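Local coordinates for eukaryotic peptide chain release factor GTP-binding subunit (PDB 1R5B), which belongs to the translational GTPases related to elongation factor Tu, combining a P-loop nucleotide-binding domain with beta-rich domains, at residues Thr379-Ser383 with Val395-Leu400; Phe365-Ile369 with Arg447-Arg451; Phe159-Phe163 with Lys209-Phe213; Thr58-Ile63 with Ala233-Val239; Thr264-Val270 with Ser329-Asp333. All coordinates share one frame; numbering follows the deposited sequence.

Interaction 1: residues Thr379-Ser383 with Val395-Leu400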
# COMPACT_ATOMS: atom_id res chain seq x y z
N THR A 379 -18.68 1.98 -31.06
CA THR A 379 -17.54 2.80 -30.65
C THR A 379 -17.94 4.25 -30.43
O THR A 379 -19.02 4.69 -30.86
CB THR A 379 -16.41 2.79 -31.73
OG1 THR A 379 -15.41 3.76 -31.40
CG2 THR A 379 -16.92 3.28 -33.12
N THR A 380 -17.06 4.99 -29.78
CA THR A 380 -17.12 6.44 -29.74
C THR A 380 -18.46 6.95 -29.18
O THR A 380 -18.88 8.07 -29.47
CB THR A 380 -16.81 7.01 -31.15
OG1 THR A 380 -15.58 6.45 -31.63
CG2 THR A 380 -16.54 8.52 -31.13
N GLY A 381 -19.09 6.14 -28.33
CA GLY A 381 -20.34 6.53 -27.70
C GLY A 381 -21.09 5.35 -27.10
O GLY A 381 -22.24 5.08 -27.46
N TYR A 382 -20.44 4.64 -26.18
CA TYR A 382 -21.11 3.57 -25.47
C TYR A 382 -21.38 4.08 -24.07
O TYR A 382 -20.46 4.51 -23.41
CB TYR A 382 -20.23 2.32 -25.45
CG TYR A 382 -20.88 1.15 -24.75
CD1 TYR A 382 -20.21 0.46 -23.74
CD2 TYR A 382 -22.16 0.74 -25.10
CE1 TYR A 382 -20.81 -0.61 -23.10
CE2 TYR A 382 -22.77 -0.33 -24.46
CZ TYR A 382 -22.08 -1.00 -23.47
OH TYR A 382 -22.69 -2.06 -22.85
N SER A 383 -22.64 4.05 -23.62
CA SER A 383 -23.00 4.58 -22.31
C SER A 383 -23.30 3.48 -21.28
O SER A 383 -24.17 2.65 -21.48
CB SER A 383 -24.22 5.50 -22.40
OG SER A 383 -24.55 6.00 -21.11
N VAL A 395 -20.38 7.28 -18.22
CA VAL A 395 -19.19 7.34 -19.06
C VAL A 395 -19.43 6.85 -20.49
O VAL A 395 -20.28 6.01 -20.73
CB VAL A 395 -18.04 6.52 -18.44
CG1 VAL A 395 -18.34 5.02 -18.50
CG2 VAL A 395 -16.72 6.84 -19.11
N SER A 396 -18.63 7.39 -21.41
CA SER A 396 -18.69 7.07 -22.83
C SER A 396 -17.31 7.18 -23.47
O SER A 396 -16.44 7.88 -22.97
CB SER A 396 -19.66 8.02 -23.55
OG SER A 396 -19.22 9.36 -23.43
N PHE A 397 -17.12 6.49 -24.60
CA PHE A 397 -15.81 6.47 -25.25
C PHE A 397 -15.77 7.59 -26.28
O PHE A 397 -16.77 7.87 -26.91
CB PHE A 397 -15.55 5.10 -25.89
CG PHE A 397 -15.48 3.97 -24.88
CD1 PHE A 397 -14.26 3.48 -24.44
CD2 PHE A 397 -16.65 3.41 -24.37
CE1 PHE A 397 -14.21 2.45 -23.51
CE2 PHE A 397 -16.61 2.37 -23.44
CZ PHE A 397 -15.39 1.89 -23.01
N ALA A 398 -14.62 8.23 -26.42
CA ALA A 398 -14.46 9.40 -27.27
C ALA A 398 -13.51 9.13 -28.43
O ALA A 398 -13.86 9.35 -29.59
CB ALA A 398 -13.96 10.58 -26.45
N LYS A 399 -12.31 8.66 -28.12
CA LYS A 399 -11.29 8.34 -29.12
C LYS A 399 -10.81 6.90 -28.97
O LYS A 399 -9.66 6.68 -28.58
CB LYS A 399 -10.11 9.31 -29.02
CG LYS A 399 -10.47 10.78 -29.24
CD LYS A 399 -9.22 11.65 -29.38
CE LYS A 399 -9.56 13.10 -29.73
NZ LYS A 399 -9.30 14.01 -28.58
N LEU A 400 -11.69 5.93 -29.27
CA LEU A 400 -11.35 4.49 -29.25
C LEU A 400 -10.07 4.29 -30.05
O LEU A 400 -10.03 4.56 -31.24
CB LEU A 400 -12.49 3.62 -29.82
CG LEU A 400 -12.91 2.37 -29.03
CD1 LEU A 400 -13.60 2.76 -27.74
CD2 LEU A 400 -13.83 1.45 -29.82
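Y382 and F397 lie side by side and point the same way where a loop folds over the edge of the antiparallel beta-sheet of the eEF1A-like C-terminal domain. F397 belongs to the outermost strand, 396-397, whose other flank pairs with strand 426-430. With CG of Y382 anti to its backbone nitrogen (chi1 -179°), the tyrosine ring starts out beside the phenylalanine and its far end leads away. Carbon meets carbon between Y382 CB and F397 CD2 at 3.9 Å, and F397 CE2 sits near the plane of the tyrosine ring at its edge, so the rings neighbour one another without stacking. At the other end T379 and L400 meet at a slant: T379 OG1 lies 3.2 Å from L400 CD2, while it also shares a 2.7 Å hydrogen bond with T380 OG1. T380 presses its methyl CG2 to within 3.2 Å of A398 O. The loop does not extend the sheet by regular pairing. Backbone carbonyls instead take up alpha hydrogens: S396 CA approaches Y382 O at 3.2 Å (155° at the hydrogen), and S383 CA reaches V395 O at 3.5 Å, the straighter of the two at 167°.

Interaction 2: residues Phe365-Ile369 with Arg447-Arg451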
# COMPACT_ATOMS: atom_id res chain seq x y z
N PHE A 365 -10.18 11.36 -19.63
CA PHE A 365 -9.06 10.49 -19.27
C PHE A 365 -8.92 9.25 -20.16
O PHE A 365 -9.88 8.80 -20.77
CB PHE A 365 -9.21 10.02 -17.83
CG PHE A 365 -10.43 9.17 -17.59
CD1 PHE A 365 -11.65 9.76 -17.35
CD2 PHE A 365 -10.35 7.79 -17.58
CE1 PHE A 365 -12.76 9.01 -17.11
CE2 PHE A 365 -11.48 7.03 -17.34
CZ PHE A 365 -12.69 7.65 -17.10
N ILE A 366 -7.71 8.69 -20.17
CA ILE A 366 -7.41 7.46 -20.91
C ILE A 366 -7.51 6.25 -19.98
O ILE A 366 -7.21 6.36 -18.80
CB ILE A 366 -6.00 7.58 -21.53
CG1 ILE A 366 -5.88 8.91 -22.30
CG2 ILE A 366 -5.73 6.40 -22.45
CD1 ILE A 366 -4.58 9.11 -23.04
N ALA A 367 -7.94 5.10 -20.51
CA ALA A 367 -8.26 3.92 -19.68
C ALA A 367 -8.18 2.55 -20.39
O ALA A 367 -8.86 2.33 -21.40
CB ALA A 367 -9.64 4.09 -19.07
N GLN A 368 -7.36 1.65 -19.83
CA GLN A 368 -7.30 0.26 -20.27
C GLN A 368 -8.49 -0.51 -19.72
O GLN A 368 -8.84 -0.34 -18.56
CB GLN A 368 -6.04 -0.42 -19.74
CG GLN A 368 -4.72 0.03 -20.35
CD GLN A 368 -3.58 -0.96 -20.09
OE1 GLN A 368 -2.41 -0.58 -20.11
NE2 GLN A 368 -3.93 -2.22 -19.84
N ILE A 369 -9.08 -1.39 -20.53
CA ILE A 369 -10.35 -2.04 -20.19
C ILE A 369 -10.44 -3.49 -20.66
O ILE A 369 -9.58 -3.98 -21.39
CB ILE A 369 -11.53 -1.21 -20.77
CG1 ILE A 369 -12.71 -1.14 -19.79
CG2 ILE A 369 -12.01 -1.76 -22.11
CD1 ILE A 369 -13.61 0.10 -20.00
N ARG A 447 -8.92 2.46 -10.29
CA ARG A 447 -9.45 1.14 -10.64
C ARG A 447 -10.98 1.17 -10.75
O ARG A 447 -11.64 1.62 -9.82
CB ARG A 447 -9.03 0.14 -9.57
CG ARG A 447 -9.61 -1.25 -9.71
CD ARG A 447 -8.80 -2.33 -9.00
NE ARG A 447 -9.50 -3.61 -8.90
CZ ARG A 447 -8.98 -4.72 -8.35
NH1 ARG A 447 -7.75 -4.72 -7.86
NH2 ARG A 447 -9.70 -5.84 -8.31
N PHE A 448 -11.54 0.68 -11.87
CA PHE A 448 -12.99 0.76 -12.11
C PHE A 448 -13.69 -0.44 -12.79
O PHE A 448 -13.08 -1.19 -13.56
CB PHE A 448 -13.33 2.05 -12.85
CG PHE A 448 -12.65 2.19 -14.18
CD1 PHE A 448 -13.25 1.67 -15.32
CD2 PHE A 448 -11.47 2.91 -14.30
CE1 PHE A 448 -12.66 1.83 -16.56
CE2 PHE A 448 -10.87 3.08 -15.54
CZ PHE A 448 -11.47 2.53 -16.67
N THR A 449 -14.98 -0.61 -12.48
CA THR A 449 -15.83 -1.62 -13.11
C THR A 449 -17.11 -1.01 -13.74
O THR A 449 -17.75 -0.14 -13.15
CB THR A 449 -16.22 -2.75 -12.10
OG1 THR A 449 -17.49 -2.48 -11.49
CG2 THR A 449 -15.28 -2.78 -10.91
N LEU A 450 -17.48 -1.50 -14.93
CA LEU A 450 -18.64 -1.00 -15.69
C LEU A 450 -19.86 -1.90 -15.51
O LEU A 450 -19.74 -3.12 -15.45
CB LEU A 450 -18.28 -0.86 -17.17
CG LEU A 450 -17.48 0.40 -17.54
CD1 LEU A 450 -16.45 0.79 -16.50
CD2 LEU A 450 -16.80 0.22 -18.88
N ARG A 451 -21.04 -1.29 -15.41
CA ARG A 451 -22.30 -2.00 -15.18
C ARG A 451 -23.35 -1.57 -16.21
O ARG A 451 -23.62 -0.38 -16.38
CB ARG A 451 -22.81 -1.71 -13.76
CG ARG A 451 -22.25 -2.65 -12.69
CD ARG A 451 -23.30 -3.27 -11.78
NE ARG A 451 -22.99 -4.66 -11.43
CZ ARG A 451 -23.61 -5.37 -10.49
NH1 ARG A 451 -24.59 -4.84 -9.76
NH2 ARG A 451 -23.24 -6.63 -10.26
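The strand segments bearing A367 and F448 cross steeply, their axes 9.2 Å apart at closest and turned by -68°. They are not neighbours in the six-stranded antiparallel sheet of the C-terminal domain: strand 457-466 lies between 364-371 and 447-451 and pairs with both. The contact is therefore made by side chains across the buried side of the sheet, consistent with the beta-barrel form of this domain in relatives of elongation factor Tu. F365 and A367 face F448 and L450, whereas T449 points the opposite way, as expected in an extended chain. The phenyl group of F448 is the centrepiece. Its CG stands between the backbone nitrogen and the carbonyl carbon (chi1 59°), which sends the ring across the gap with its rim leading. A367 CB meets that rim 3.4 Å from F448 CZ, close to the ring plane. I369 CD1 arrives at another point of the same edge, 4.0 Å from F448 CE1, its side chain running roughly at right angles to the phenylalanine. That methyl also touches L450 CD2 at 3.4 Å, so I369 bridges two inward residues of the other strand. F365 CE2 lies 4.4 Å from F448 CE2 in an oblique approach. M386 of strand 385-387 packs on F365, F448 and L450. Apart from the carbonyl Q368 O, oblique to the F448 ring, the groups that meet are hydrocarbon, so the contact rests mainly on dispersion and on the exclusion of water from a buried core.

Interaction 3: residues Phe159-Phe163 with Lys209-Phe213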
# COMPACT_ATOMS: atom_id res chain seq x y z
N PHE A 159 24.61 -8.88 19.69
CA PHE A 159 23.52 -7.98 20.08
C PHE A 159 24.00 -6.85 20.97
O PHE A 159 23.91 -5.70 20.62
CB PHE A 159 22.43 -8.77 20.82
CG PHE A 159 21.30 -7.92 21.30
CD1 PHE A 159 20.39 -7.39 20.39
CD2 PHE A 159 21.13 -7.65 22.64
CE1 PHE A 159 19.34 -6.61 20.81
CE2 PHE A 159 20.07 -6.87 23.08
CZ PHE A 159 19.17 -6.34 22.15
N GLU A 160 24.48 -7.23 22.15
CA GLU A 160 25.00 -6.31 23.15
C GLU A 160 26.04 -5.36 22.59
O GLU A 160 26.02 -4.18 22.92
CB GLU A 160 25.62 -7.12 24.31
CG GLU A 160 24.59 -7.61 25.33
CD GLU A 160 23.79 -8.86 24.90
OE1 GLU A 160 23.91 -9.35 23.75
OE2 GLU A 160 23.05 -9.38 25.75
N ALA A 161 26.92 -5.88 21.74
CA ALA A 161 28.03 -5.09 21.21
C ALA A 161 27.56 -3.84 20.47
O ALA A 161 28.20 -2.79 20.55
CB ALA A 161 28.91 -5.95 20.31
N GLY A 162 26.43 -3.95 19.77
CA GLY A 162 25.87 -2.84 19.02
C GLY A 162 25.50 -1.63 19.84
O GLY A 162 25.42 -0.52 19.30
N PHE A 163 25.26 -1.83 21.14
CA PHE A 163 24.93 -0.75 22.08
C PHE A 163 26.12 -0.26 22.90
O PHE A 163 26.05 0.82 23.47
CB PHE A 163 23.83 -1.18 23.04
CG PHE A 163 22.63 -1.76 22.37
CD1 PHE A 163 22.47 -3.13 22.29
CD2 PHE A 163 21.65 -0.95 21.84
CE1 PHE A 163 21.37 -3.68 21.69
CE2 PHE A 163 20.54 -1.48 21.23
CZ PHE A 163 20.39 -2.86 21.15
N LYS A 209 15.16 -4.26 25.33
CA LYS A 209 16.35 -3.43 25.27
C LYS A 209 16.28 -2.50 24.07
O LYS A 209 16.60 -1.32 24.19
CB LYS A 209 17.60 -4.31 25.20
CG LYS A 209 18.93 -3.55 25.10
CD LYS A 209 19.25 -2.78 26.37
CE LYS A 209 20.01 -1.48 26.08
NZ LYS A 209 21.47 -1.73 25.88
N LEU A 210 15.86 -3.02 22.92
CA LEU A 210 15.79 -2.21 21.71
C LEU A 210 14.73 -1.11 21.89
O LEU A 210 14.92 0.04 21.49
CB LEU A 210 15.48 -3.06 20.48
CG LEU A 210 16.69 -3.63 19.77
CD1 LEU A 210 16.30 -4.86 19.00
CD2 LEU A 210 17.31 -2.61 18.84
N SER A 211 13.64 -1.47 22.54
CA SER A 211 12.54 -0.55 22.79
C SER A 211 12.98 0.64 23.64
O SER A 211 12.70 1.78 23.32
CB SER A 211 11.41 -1.32 23.48
OG SER A 211 10.31 -0.46 23.67
N MET A 212 13.70 0.38 24.72
CA MET A 212 14.25 1.46 25.54
C MET A 212 15.27 2.30 24.75
O MET A 212 15.23 3.53 24.78
CB MET A 212 14.86 0.91 26.82
CG MET A 212 13.83 0.27 27.75
SD MET A 212 12.47 1.38 28.21
CE MET A 212 13.09 2.00 29.70
N PHE A 213 16.14 1.64 24.01
CA PHE A 213 17.27 2.31 23.36
C PHE A 213 16.81 3.17 22.18
O PHE A 213 17.29 4.28 22.02
CB PHE A 213 18.30 1.25 22.94
CG PHE A 213 19.51 1.80 22.22
CD1 PHE A 213 20.63 2.17 22.91
CD2 PHE A 213 19.52 1.90 20.83
CE1 PHE A 213 21.76 2.65 22.25
CE2 PHE A 213 20.63 2.38 20.16
CZ PHE A 213 21.75 2.76 20.88
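The ring of F163 is engaged on a face and around its rim. K209 runs across one face, sliding past the phenylalanine in the opposite direction, while L210 CD2 lies at the edge, 3.9 Å from F163 CZ. Another part of that edge is driven into the face of F213: F163 CD2 stands 3.3 Å above the F213 plane, over its centre. The result is a T-shaped pair with centroids 4.7 Å apart and planes at 76°. F159 offers a face to F163 CE1 from within its own segment, and its edge meets L210 CD1, 3.9 Å from F159 CE1, and the CB of K209. The lysine chain leaves its helix with CG anti to the backbone nitrogen (chi1 178°) and then bends at each later torsion, which folds NZ back over the ring. NZ lies 4.2 Å from the F163 centroid and 29° off the normal, an off-centre cation-pi contact on the face already crossed by CG. Beneath, F159 and L210 both rest on I152, and L210 also touches V186 and I188. Helices 158-161 and 200-218 thus share an aromatic cluster laid over the parallel strands, the helix-on-sheet layering of the P-loop GTPase fold.

Interaction 4: residues Thr58-Ile63 with Ala233-Val239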
# COMPACT_ATOMS: atom_id res chain seq x y z
N THR A 58 22.33 -11.11 4.07
CA THR A 58 21.84 -12.48 3.88
C THR A 58 20.30 -12.61 4.00
O THR A 58 19.72 -13.60 3.56
CB THR A 58 22.60 -13.53 4.78
OG1 THR A 58 21.68 -14.45 5.40
CG2 THR A 58 23.34 -12.89 5.95
N LEU A 59 19.64 -11.60 4.59
CA LEU A 59 18.19 -11.52 4.63
C LEU A 59 17.62 -11.14 3.26
O LEU A 59 16.67 -11.74 2.79
CB LEU A 59 17.74 -10.49 5.67
CG LEU A 59 16.23 -10.40 5.93
CD1 LEU A 59 15.67 -11.70 6.48
CD2 LEU A 59 15.95 -9.27 6.88
N GLY A 60 18.21 -10.13 2.63
CA GLY A 60 17.76 -9.68 1.32
C GLY A 60 17.97 -10.75 0.27
O GLY A 60 17.12 -10.95 -0.61
N GLY A 61 19.09 -11.45 0.36
CA GLY A 61 19.38 -12.54 -0.54
C GLY A 61 18.42 -13.69 -0.37
O GLY A 61 17.96 -14.29 -1.34
N ASN A 62 18.12 -14.01 0.89
CA ASN A 62 17.23 -15.12 1.20
C ASN A 62 15.77 -14.81 0.82
O ASN A 62 15.00 -15.70 0.46
CB ASN A 62 17.38 -15.47 2.68
CG ASN A 62 16.66 -16.75 3.07
OD1 ASN A 62 17.09 -17.87 2.76
ND2 ASN A 62 15.54 -16.58 3.79
N ILE A 63 15.42 -13.53 0.86
CA ILE A 63 14.10 -13.09 0.42
C ILE A 63 14.04 -13.28 -1.08
O ILE A 63 13.10 -13.85 -1.58
CB ILE A 63 13.80 -11.64 0.83
CG1 ILE A 63 13.46 -11.59 2.31
CG2 ILE A 63 12.63 -11.08 0.04
CD1 ILE A 63 13.39 -10.19 2.87
N ALA A 233 17.58 -15.66 8.92
CA ALA A 233 17.84 -15.45 7.50
C ALA A 233 18.62 -16.61 6.90
O ALA A 233 18.57 -16.85 5.69
CB ALA A 233 18.61 -14.14 7.30
N TYR A 234 19.36 -17.33 7.75
CA TYR A 234 20.13 -18.47 7.31
C TYR A 234 19.17 -19.57 6.88
O TYR A 234 19.21 -20.01 5.74
CB TYR A 234 21.08 -18.96 8.42
CG TYR A 234 22.01 -20.09 7.98
CD1 TYR A 234 23.05 -19.84 7.08
CD2 TYR A 234 21.84 -21.39 8.45
CE1 TYR A 234 23.90 -20.86 6.66
CE2 TYR A 234 22.69 -22.42 8.04
CZ TYR A 234 23.71 -22.15 7.15
OH TYR A 234 24.56 -23.16 6.74
N THR A 235 18.27 -19.97 7.78
CA THR A 235 17.32 -21.05 7.50
C THR A 235 16.06 -20.59 6.78
O THR A 235 15.26 -21.41 6.36
CB THR A 235 16.88 -21.75 8.80
OG1 THR A 235 16.12 -20.84 9.61
CG2 THR A 235 18.08 -22.14 9.67
N GLY A 236 15.88 -19.28 6.66
CA GLY A 236 14.65 -18.72 6.12
C GLY A 236 13.41 -18.87 7.01
O GLY A 236 12.29 -18.64 6.57
N GLN A 237 13.61 -19.24 8.26
CA GLN A 237 12.49 -19.43 9.16
C GLN A 237 11.84 -18.08 9.52
O GLN A 237 12.51 -17.14 9.96
CB GLN A 237 12.92 -20.18 10.41
CG GLN A 237 13.12 -21.66 10.16
CD GLN A 237 13.92 -22.34 11.25
OE1 GLN A 237 14.73 -21.70 11.94
NE2 GLN A 237 13.70 -23.65 11.40
N ASN A 238 10.54 -18.01 9.31
CA ASN A 238 9.73 -16.83 9.56
C ASN A 238 10.00 -15.67 8.61
O ASN A 238 9.62 -14.55 8.91
CB ASN A 238 9.84 -16.36 11.01
CG ASN A 238 8.56 -15.69 11.51
OD1 ASN A 238 7.47 -16.26 11.42
ND2 ASN A 238 8.69 -14.48 12.02
N VAL A 239 10.65 -15.93 7.47
CA VAL A 239 10.87 -14.89 6.47
C VAL A 239 9.69 -14.89 5.53
O VAL A 239 8.98 -13.89 5.46
CB VAL A 239 12.28 -14.95 5.75
CG1 VAL A 239 12.44 -16.18 4.99
CG2 VAL A 239 12.46 -13.80 4.79
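The shortest well-defined polar bond within these segments runs from I63 N to L59 O, 2.9 Å; it is an ordinary helical one that places two side chains a turn apart, both against V239. V239 CG2 is anti to its backbone nitrogen and nestles between them, 3.5 Å from I63 CG1 and 4.2 Å from L59 CD1. A233 fits its methyl group over the preceding part of the helix, 3.6 Å from T58 OG1 and 3.8 Å from L59 CA. Helix 56-66 is the one that follows the phosphate-binding loop in P-loop GTPases, while the 233-239 segment follows strand 226-230 at the edge of the central sheet; the S232-A233 pair at its start is consistent with the Ser-Ala guanine-recognition motif of the family. N62, its CG anti to the backbone nitrogen (chi1 -172°), pushes a carboxamide into the curve of this loop. The nitrogen end fits into the bend, with N62 ND2 3.3 Å from both G236 CA and V239 CG1, and N62 CG sits 3.2 Å from A233 O. N62 OD1 is also close to that carbonyl, but as two acceptors they form no bond. Glycine's positive phi at G236 turns the chain here. Just outside the interface the loop contains an ST turn: T235 OG1 accepts from Q237 N at 3.3 Å and is also hydrogen-bonded to S232 OG.

Interaction 5: residues Thr264-Val270 with Ser329-Asp333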
# COMPACT_ATOMS: atom_id res chain seq x y z
N THR A 264 0.37 -1.30 6.37
CA THR A 264 -0.42 -0.18 5.98
C THR A 264 0.40 1.13 5.99
O THR A 264 0.18 2.02 5.18
CB THR A 264 -1.61 -0.17 6.92
OG1 THR A 264 -2.79 0.04 6.17
CG2 THR A 264 -1.54 0.89 7.92
N HIS A 265 1.38 1.23 6.89
CA HIS A 265 2.19 2.43 6.99
C HIS A 265 3.33 2.42 5.97
O HIS A 265 4.37 1.87 6.25
CB HIS A 265 2.74 2.53 8.41
CG HIS A 265 3.28 3.88 8.77
ND1 HIS A 265 4.41 4.42 8.18
CD2 HIS A 265 2.86 4.78 9.68
CE1 HIS A 265 4.65 5.60 8.72
NE2 HIS A 265 3.73 5.84 9.63
N LEU A 266 3.09 2.98 4.79
CA LEU A 266 4.12 3.21 3.78
C LEU A 266 4.41 4.72 3.70
O LEU A 266 3.52 5.51 3.36
CB LEU A 266 3.67 2.67 2.42
CG LEU A 266 3.16 1.22 2.32
CD1 LEU A 266 2.89 0.85 0.89
CD2 LEU A 266 4.12 0.27 2.87
N GLU A 267 5.64 5.12 3.99
CA GLU A 267 5.96 6.55 4.16
C GLU A 267 5.57 7.47 3.01
O GLU A 267 5.05 8.52 3.27
CB GLU A 267 7.44 6.76 4.44
CG GLU A 267 7.95 6.12 5.71
CD GLU A 267 7.28 6.63 6.99
OE1 GLU A 267 6.69 7.73 7.00
OE2 GLU A 267 7.37 5.89 7.99
N ARG A 268 5.83 7.10 1.76
CA ARG A 268 5.45 7.97 0.65
C ARG A 268 3.95 8.22 0.63
O ARG A 268 3.51 9.34 0.40
CB ARG A 268 5.91 7.42 -0.70
CG ARG A 268 7.42 7.43 -0.89
CD ARG A 268 7.91 6.89 -2.23
NE ARG A 268 7.43 5.54 -2.49
CZ ARG A 268 7.38 4.97 -3.68
NH1 ARG A 268 7.80 5.62 -4.76
NH2 ARG A 268 6.91 3.74 -3.81
N LYS A 269 3.18 7.16 0.86
CA LYS A 269 1.71 7.21 0.86
C LYS A 269 1.20 7.99 2.08
O LYS A 269 0.27 8.76 1.95
CB LYS A 269 1.13 5.79 0.87
CG LYS A 269 -0.20 5.62 0.22
CD LYS A 269 -0.76 4.20 0.43
CE LYS A 269 -0.22 3.18 -0.56
NZ LYS A 269 -0.51 1.76 -0.11
N VAL A 270 1.82 7.79 3.23
CA VAL A 270 1.45 8.53 4.45
C VAL A 270 1.68 10.04 4.28
O VAL A 270 0.92 10.86 4.80
CB VAL A 270 2.26 8.04 5.68
CG1 VAL A 270 2.05 8.97 6.91
CG2 VAL A 270 1.89 6.61 6.04
N SER A 329 -5.38 9.36 11.92
CA SER A 329 -5.42 8.15 11.10
C SER A 329 -4.60 8.32 9.85
O SER A 329 -4.32 9.43 9.44
CB SER A 329 -6.86 7.83 10.71
OG SER A 329 -7.56 7.30 11.81
N ILE A 330 -4.23 7.22 9.22
CA ILE A 330 -3.41 7.24 8.01
C ILE A 330 -4.03 6.40 6.92
O ILE A 330 -5.01 5.67 7.16
CB ILE A 330 -1.99 6.74 8.33
CG1 ILE A 330 -2.02 5.29 8.83
CG2 ILE A 330 -1.33 7.62 9.40
CD1 ILE A 330 -0.74 4.53 8.51
N CYS A 331 -3.46 6.49 5.72
CA CYS A 331 -3.82 5.61 4.62
C CYS A 331 -3.94 4.16 5.10
O CYS A 331 -3.09 3.66 5.86
CB CYS A 331 -2.76 5.69 3.52
SG CYS A 331 -1.06 5.56 4.16
N GLY A 332 -5.01 3.50 4.66
CA GLY A 332 -5.26 2.11 4.96
C GLY A 332 -6.21 1.93 6.14
O GLY A 332 -6.63 0.82 6.44
N ASP A 333 -6.56 3.02 6.80
CA ASP A 333 -7.51 2.98 7.89
C ASP A 333 -8.92 3.22 7.36
O ASP A 333 -9.11 4.03 6.45
CB ASP A 333 -7.20 4.06 8.93
CG ASP A 333 -5.91 3.80 9.68
OD1 ASP A 333 -5.33 2.70 9.54
OD2 ASP A 333 -5.42 4.64 10.44
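Two first torsions aim the side chains of the I330-C331 corner at the 264-270 segment: CG1 of I330 (chi1 62°) and SG of C331 (48°) each stand between their own backbone nitrogen and carbonyl carbon. I330 thereby extends CD1 among T264, H265 and V270; that methyl lies 3.8 Å from T264 CG2 and 4.2 Å from V270 CG2. The thiol turns instead to the short helix 267-270, where C331 SG rests 3.7 Å from V270 CG2 and 4.0 Å from K269 CB. K269 runs its methylene chain past C331 and carries its charge beyond, to a salt bridge between NZ and E42. At the other end T264 OG1 comes to 3.4 Å from G332 CA. The corner itself is a type II beta turn from I330 to D333, closed by D333 N to I330 O at 3.1 Å, with G332 supplying the third residue. D333 then reaches back: I330 N donates to D333 OD2, 3.1 Å away and nearly straight at 171°, although it approaches from well above the carboxylate plane. The contact joins the segment that leads out of the P-loop domain to a turn between two strands, 325-330 and 334-340, of the following antiparallel beta-sheet; backbone bonds from both K269 and C331 to G296 tie the two together. Across the interface itself, mostly methyls, a thiol and lysine methylenes do the touching, and the T264 hydroxyl makes no hydrogen bond across, so cohesion there is largely van der Waals, while polar bonds within the turn keep its shape.

In the fold
The five contacts sample three regions of one chain. Interactions 1 and 2 share the C-terminal sheet: their centres are 12 Å apart, interaction 1 is nested along the chain within the loop closed by interaction 2, and they touch where F397 CZ meets I369 CD1 at 3.9 Å. Interactions 3 and 4 belong to the P-loop domain, with centres 22 Å apart; interaction 4 is the one beside the probable phosphate-binding loop, which the T58 side chain touches. Interaction 5, whose centre is about 7 Å from the centre of the chain, occupies the passage between regions, its centre 26 Å from that of interaction 4 and 25 Å from that of interaction 2. Interactions 1 and 3 stand 62 Å apart, centre to centre.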